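Local coordinates for sugar ABC transporter substrate-binding protein, BlMnBP1 (Bifidobacterium animalis subsp. lactis ATCC 27673, PDB 6I5R) that binds manno-oligosaccharides such as mannobiose and probably delivers them to an ABC transporter for uptake, at residues Y24-T38 / E332-E346. Numbering follows the deposited sequence.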
loop_
_atom_site.group_PDB
_atom_site.type_symbol
_atom_site.label_atom_id
_atom_site.label_comp_id
_atom_site.label_asym_id
_atom_site.label_seq_id
_atom_site.Cartn_x
_atom_site.Cartn_y
_atom_site.Cartn_z
ATOM N N TYR A 24 11.434 -13.537 16.802
ATOM C CA TYR A 24 10.162 -14.009 16.259
ATOM C C TYR A 24 10.175 -15.477 15.840
ATOM O O TYR A 24 9.208 -16.192 16.158
ATOM C CB TYR A 24 9.794 -13.085 15.092
ATOM C CG TYR A 24 8.598 -13.482 14.268
ATOM C CD1 TYR A 24 8.688 -14.469 13.297
ATOM C CD2 TYR A 24 7.399 -12.808 14.414
ATOM C CE1 TYR A 24 7.598 -14.804 12.531
ATOM C CE2 TYR A 24 6.308 -13.131 13.644
ATOM C CZ TYR A 24 6.399 -14.133 12.716
ATOM O OH TYR A 24 5.287 -14.453 11.961
ATOM N N PRO A 25 11.179 -15.988 15.131
ATOM C CA PRO A 25 11.149 -17.419 14.763
ATOM C C PRO A 25 11.148 -18.357 15.976
ATOM O O PRO A 25 10.739 -19.525 15.845
ATOM C CB PRO A 25 12.414 -17.598 13.901
ATOM C CG PRO A 25 12.758 -16.182 13.411
ATOM C CD PRO A 25 12.349 -15.281 14.563
ATOM N N GLU A 26 11.610 -17.875 17.139
ATOM C CA GLU A 26 11.764 -18.659 18.363
ATOM C C GLU A 26 10.458 -18.807 19.129
ATOM O O GLU A 26 10.389 -19.610 20.071
ATOM C CB GLU A 26 12.838 -18.009 19.236
ATOM C CG GLU A 26 14.291 -18.165 18.716
ATOM C CD GLU A 26 15.337 -17.461 19.579
ATOM O OE1 GLU A 26 15.058 -16.340 20.068
ATOM O OE2 GLU A 26 16.455 -18.024 19.784
ATOM N N ILE A 27 9.411 -18.080 18.722
ATOM C CA ILE A 27 8.112 -18.164 19.381
ATOM C C ILE A 27 7.401 -19.414 18.890
ATOM O O ILE A 27 7.205 -19.589 17.680
ATOM C CB ILE A 27 7.278 -16.902 19.093
ATOM C CG1 ILE A 27 7.959 -15.673 19.678
ATOM C CG2 ILE A 27 5.872 -17.035 19.644
ATOM C CD1 ILE A 27 7.263 -14.422 19.310
ATOM N N LYS A 28 6.950 -20.240 19.834
ATOM C CA LYS A 28 6.074 -21.372 19.557
ATOM C C LYS A 28 4.660 -20.988 19.955
ATOM O O LYS A 28 4.310 -21.048 21.146
ATOM C CB LYS A 28 6.562 -22.579 20.349
ATOM C CG LYS A 28 8.033 -23.078 20.063
ATOM C CD LYS A 28 8.459 -24.072 21.201
ATOM C CE LYS A 28 9.701 -24.849 20.769
ATOM N NZ LYS A 28 10.321 -25.641 21.889
ATOM N N LEU A 29 3.861 -20.555 18.982
ATOM C CA LEU A 29 2.505 -20.115 19.290
ATOM C C LEU A 29 1.695 -21.199 20.022
ATOM O O LEU A 29 1.577 -22.347 19.551
ATOM C CB LEU A 29 1.772 -19.695 18.023
ATOM C CG LEU A 29 2.189 -18.408 17.409
ATOM C CD1 LEU A 29 1.458 -18.211 16.057
ATOM C CD2 LEU A 29 1.898 -17.224 18.336
ATOM N N GLY A 30 1.103 -20.835 21.180
ATOM C CA GLY A 30 0.398 -21.795 22.016
ATOM C C GLY A 30 1.226 -22.322 23.147
ATOM O O GLY A 30 0.680 -22.918 24.078
ATOM N N GLU A 31 2.521 -22.088 23.119
ATOM C CA GLU A 31 3.376 -22.514 24.214
ATOM C C GLU A 31 4.168 -21.361 24.798
ATOM O O GLU A 31 4.190 -21.166 26.038
ATOM C CB GLU A 31 4.301 -23.622 23.694
ATOM C CG GLU A 31 3.510 -24.879 23.370
ATOM C CD GLU A 31 2.915 -25.536 24.595
ATOM O OE1 GLU A 31 3.310 -25.141 25.725
ATOM O OE2 GLU A 31 2.058 -26.453 24.434
ATOM N N THR A 32 4.804 -20.577 23.933
ATOM C CA THR A 32 5.586 -19.439 24.388
ATOM C C THR A 32 4.691 -18.337 24.938
ATOM O O THR A 32 3.638 -18.041 24.373
ATOM C CB THR A 32 6.420 -18.863 23.243
ATOM O OG1 THR A 32 7.084 -19.939 22.574
ATOM C CG2 THR A 32 7.446 -17.835 23.747
ATOM N N GLY A 33 5.080 -17.769 26.084
ATOM C CA GLY A 33 4.369 -16.658 26.636
ATOM C C GLY A 33 3.060 -16.979 27.290
ATOM O O GLY A 33 2.359 -16.018 27.665
ATOM N N LYS A 34 2.772 -18.266 27.492
ATOM C CA LYS A 34 1.440 -18.634 28.017
ATOM C C LYS A 34 1.169 -18.127 29.451
ATOM O O LYS A 34 0.008 -18.120 29.905
ATOM C CB LYS A 34 1.254 -20.135 28.001
ATOM C CG LYS A 34 2.394 -20.648 28.959
ATOM C CD LYS A 34 2.704 -22.156 28.755
ATOM C CE LYS A 34 3.859 -22.462 29.723
ATOM N NZ LYS A 34 5.079 -21.888 29.086
ATOM N N ASP A 35 2.229 -17.791 30.199
ATOM C CA ASP A 35 2.150 -17.285 31.558
ATOM C C ASP A 35 1.934 -15.782 31.600
ATOM O O ASP A 35 1.775 -15.218 32.682
ATOM C CB ASP A 35 3.441 -17.652 32.304
ATOM C CG ASP A 35 4.738 -17.254 31.531
ATOM O OD1 ASP A 35 4.744 -17.050 30.264
ATOM O OD2 ASP A 35 5.801 -17.194 32.222
ATOM N N ILE A 36 1.925 -15.117 30.457
ATOM C CA ILE A 36 1.863 -13.668 30.478
ATOM C C ILE A 36 0.440 -13.241 30.767
ATOM O O ILE A 36 -0.517 -13.792 30.197
ATOM C CB ILE A 36 2.361 -13.070 29.150
ATOM C CG1 ILE A 36 3.805 -13.488 28.895
ATOM C CG2 ILE A 36 2.283 -11.551 29.205
ATOM C CD1 ILE A 36 4.278 -13.132 27.479
ATOM N N LYS A 37 0.310 -12.231 31.622
ATOM C CA LYS A 37 -0.951 -11.541 31.887
ATOM C C LYS A 37 -0.706 -10.056 31.667
ATOM O O LYS A 37 -0.051 -9.400 32.488
ATOM C CB LYS A 37 -1.433 -11.802 33.314
ATOM C CG LYS A 37 -1.522 -13.292 33.690
ATOM C CD LYS A 37 -1.673 -13.523 35.190
ATOM C CE LYS A 37 -1.820 -15.015 35.515
ATOM N NZ LYS A 37 -1.254 -15.933 34.458
ATOM N N THR A 38 -1.202 -9.521 30.555
ATOM C CA THR A 38 -1.002 -8.104 30.282
ATOM C C THR A 38 -2.013 -7.647 29.238
ATOM O O THR A 38 -2.791 -8.436 28.680
ATOM C CB THR A 38 0.429 -7.831 29.823
ATOM O OG1 THR A 38 0.651 -6.430 29.679
ATOM C CG2 THR A 38 0.691 -8.481 28.480
ATOM N N GLU A 332 7.597 -7.700 28.997
ATOM C CA GLU A 332 6.375 -8.494 28.944
ATOM C C GLU A 332 5.511 -8.068 27.767
ATOM O O GLU A 332 5.048 -8.909 26.992
ATOM C CB GLU A 332 5.608 -8.369 30.272
ATOM C CG GLU A 332 4.387 -9.280 30.414
ATOM C CD GLU A 332 3.766 -9.247 31.823
ATOM O OE1 GLU A 332 3.749 -8.148 32.467
ATOM O OE2 GLU A 332 3.308 -10.337 32.319
ATOM N N LYS A 333 5.312 -6.751 27.601
ATOM C CA LYS A 333 4.449 -6.268 26.524
ATOM C C LYS A 333 5.110 -6.424 25.165
ATOM O O LYS A 333 4.421 -6.652 24.167
ATOM C CB LYS A 333 4.057 -4.808 26.759
ATOM C CG LYS A 333 3.204 -4.652 28.015
ATOM C CD LYS A 333 2.651 -3.232 28.164
ATOM C CE LYS A 333 1.810 -3.114 29.436
ATOM N NZ LYS A 333 0.989 -1.895 29.392
ATOM N N GLN A 334 6.432 -6.286 25.098
ATOM C CA GLN A 334 7.124 -6.600 23.856
ATOM C C GLN A 334 6.866 -8.038 23.426
ATOM O O GLN A 334 6.595 -8.313 22.251
ATOM C CB GLN A 334 8.623 -6.354 24.010
ATOM C CG GLN A 334 9.022 -4.905 24.100
ATOM C CD GLN A 334 10.504 -4.720 23.992
ATOM O OE1 GLN A 334 11.209 -5.659 23.728
ATOM N NE2 GLN A 334 10.984 -3.489 24.165
ATOM N N GLU A 335 6.939 -8.976 24.363
ATOM C CA GLU A 335 6.740 -10.373 24.007
ATOM C C GLU A 335 5.275 -10.655 23.705
ATOM O O GLU A 335 4.953 -11.325 22.711
ATOM C CB GLU A 335 7.246 -11.274 25.141
ATOM C CG GLU A 335 7.308 -12.732 24.742
ATOM C CD GLU A 335 7.657 -13.647 25.895
ATOM O OE1 GLU A 335 8.279 -13.163 26.880
ATOM O OE2 GLU A 335 7.330 -14.851 25.786
ATOM N N ALA A 336 4.366 -10.105 24.511
ATOM C CA ALA A 336 2.949 -10.254 24.214
ATOM C C ALA A 336 2.637 -9.725 22.820
ATOM O O ALA A 336 1.890 -10.345 22.064
ATOM C CB ALA A 336 2.103 -9.528 25.250
ATOM N N SER A 337 3.234 -8.591 22.465
ATOM C CA SER A 337 2.950 -7.976 21.170
ATOM C C SER A 337 3.501 -8.823 20.033
ATOM O O SER A 337 2.880 -8.924 18.972
ATOM C CB SER A 337 3.547 -6.569 21.123
ATOM O OG SER A 337 2.909 -5.683 22.029
ATOM N N MET A 338 4.682 -9.424 20.235
ATOM C CA MET A 338 5.296 -10.223 19.175
ATOM C C MET A 338 4.545 -11.533 18.982
ATOM O O MET A 338 4.426 -12.031 17.848
ATOM C CB MET A 338 6.778 -10.477 19.486
ATOM C CG MET A 338 7.532 -11.085 18.325
ATOM S SD MET A 338 9.334 -11.222 18.570
ATOM C CE MET A 338 9.838 -9.571 19.051
ATOM N N ILE A 339 4.008 -12.081 20.075
ATOM C CA ILE A 339 3.099 -13.220 19.973
ATOM C C ILE A 339 1.866 -12.859 19.151
ATOM O O ILE A 339 1.478 -13.592 18.242
ATOM C CB ILE A 339 2.716 -13.714 21.379
ATOM C CG1 ILE A 339 3.976 -14.220 22.080
ATOM C CG2 ILE A 339 1.639 -14.775 21.300
ATOM C CD1 ILE A 339 3.782 -14.626 23.541
ATOM N N PHE A 340 1.231 -11.714 19.443
ATOM C CA PHE A 340 0.048 -11.331 18.680
ATOM C C PHE A 340 0.379 -11.099 17.203
ATOM O O PHE A 340 -0.392 -11.483 16.321
ATOM C CB PHE A 340 -0.598 -10.079 19.294
ATOM C CG PHE A 340 -1.819 -9.626 18.547
ATOM C CD1 PHE A 340 -2.986 -10.370 18.604
ATOM C CD2 PHE A 340 -1.790 -8.485 17.773
ATOM C CE1 PHE A 340 -4.096 -9.999 17.888
ATOM C CE2 PHE A 340 -2.918 -8.098 17.050
ATOM C CZ PHE A 340 -4.068 -8.854 17.122
ATOM N N VAL A 341 1.509 -10.455 16.906
ATOM C CA VAL A 341 1.880 -10.272 15.503
ATOM C C VAL A 341 2.084 -11.623 14.830
ATOM O O VAL A 341 1.633 -11.860 13.703
ATOM C CB VAL A 341 3.140 -9.395 15.388
ATOM C CG1 VAL A 341 3.695 -9.440 13.973
ATOM C CG2 VAL A 341 2.835 -7.972 15.781
ATOM N N LYS A 342 2.784 -12.533 15.489
ATOM C CA LYS A 342 2.999 -13.823 14.856
ATOM C C LYS A 342 1.681 -14.563 14.682
ATOM O O LYS A 342 1.474 -15.245 13.669
ATOM C CB LYS A 342 3.980 -14.667 15.665
ATOM C CG LYS A 342 4.395 -15.964 14.962
ATOM C CD LYS A 342 5.709 -16.528 15.533
ATOM C CE LYS A 342 6.265 -17.662 14.692
ATOM N NZ LYS A 342 7.575 -18.147 15.228
ATOM N N TRP A 343 0.781 -14.440 15.660
ATOM C CA TRP A 343 -0.543 -15.040 15.527
ATOM C C TRP A 343 -1.278 -14.421 14.344
ATOM O O TRP A 343 -1.895 -15.127 13.536
ATOM C CB TRP A 343 -1.366 -14.884 16.831
ATOM C CG TRP A 343 -2.697 -15.598 16.706
ATOM C CD1 TRP A 343 -2.933 -16.930 16.892
ATOM C CD2 TRP A 343 -3.935 -15.035 16.270
ATOM N NE1 TRP A 343 -4.247 -17.219 16.633
ATOM C CE2 TRP A 343 -4.886 -16.071 16.253
ATOM C CE3 TRP A 343 -4.343 -13.743 15.923
ATOM C CZ2 TRP A 343 -6.212 -15.868 15.855
ATOM C CZ3 TRP A 343 -5.675 -13.535 15.558
ATOM C CH2 TRP A 343 -6.586 -14.593 15.521
ATOM N N MET A 344 -1.252 -13.089 14.249
ATOM C CA MET A 344 -1.851 -12.431 13.095
ATOM C C MET A 344 -1.269 -12.981 11.799
ATOM O O MET A 344 -2.003 -13.269 10.847
ATOM C CB MET A 344 -1.630 -10.923 13.179
ATOM C CG MET A 344 -2.562 -10.191 14.135
ATOM S SD MET A 344 -4.325 -10.445 13.822
ATOM C CE MET A 344 -4.533 -9.875 12.108
ATOM N N THR A 345 0.054 -13.148 11.751
ATOM C CA THR A 345 0.713 -13.563 10.519
ATOM C C THR A 345 0.412 -15.014 10.177
ATOM O O THR A 345 0.063 -15.324 9.038
ATOM C CB THR A 345 2.226 -13.353 10.631
ATOM O OG1 THR A 345 2.486 -11.978 10.909
ATOM C CG2 THR A 345 2.912 -13.738 9.333
ATOM N N GLU A 346 0.533 -15.920 11.149
ATOM C CA GLU A 346 0.504 -17.343 10.844
ATOM C C GLU A 346 -0.865 -17.969 11.016
ATOM O O GLU A 346 -1.176 -18.926 10.295
ATOM C CB GLU A 346 1.489 -18.107 11.724
ATOM C CG GLU A 346 2.898 -17.613 11.607
ATOM C CD GLU A 346 3.907 -18.687 11.904
ATOM O OE1 GLU A 346 3.526 -19.771 12.451
ATOM O OE2 GLU A 346 5.093 -18.462 11.555
HETATM O O HOH W 1 5.603 -16.375 10.147
#
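The carbonyl O of Tyr-24 is gripped from opposite faces of its plane, by Ile-27 N, which closes the short 3-10 turn 24-26, and by Lys-342 NZ of the helix at 2.7 Å. The same ammonium donates to Ile-27 O at 2.9 Å, in the carbonyl plane and on a lone pair. Lys-342 gets there because its CG is anti to the backbone N (chi1 -172°) and the chain beyond runs extended. On the way it passes over one face of the Tyr-24 ring, with CD 3.9 Å from the ring centroid in a CH-pi contact. NZ makes an off-centre cation-pi contact with that ring. With an alanine here, both carbonyls would probably lose their ammonium donor, and the ring the methylene chain that lies over it. At the ring's far end a water accepts from Tyr-24 OH and donates to Glu-346 OE2. Ile-27 CD1 presses tightly on Met-338 CG at 3.5 Å. Leu-29 sends CD2 against Ile-339 CG2 and CD1 against Trp-343 CA. Ile-339 CD1 lies 3.7 Å from Gly-33 CA, where a side chain would clash. Further on, Ile-36 sets CG2 against Glu-332 CG and CD1 beside the Glu-335 carboxylate. Thr-38 CG2 meets Ala-336 CB at 3.7 Å. The loop thus wraps one side of helix 331-346 before entering strand 38-44, in the periplasmic-binding-protein fold. Ser-337 and Met-338 pack on Ile-325 of strand 314-325, Val-341 and Thr-345 on Ile-143 of strand 139-155, while Phe-340 and Trp-343 meet Phe-66 of helix 59-69 edge-to-face.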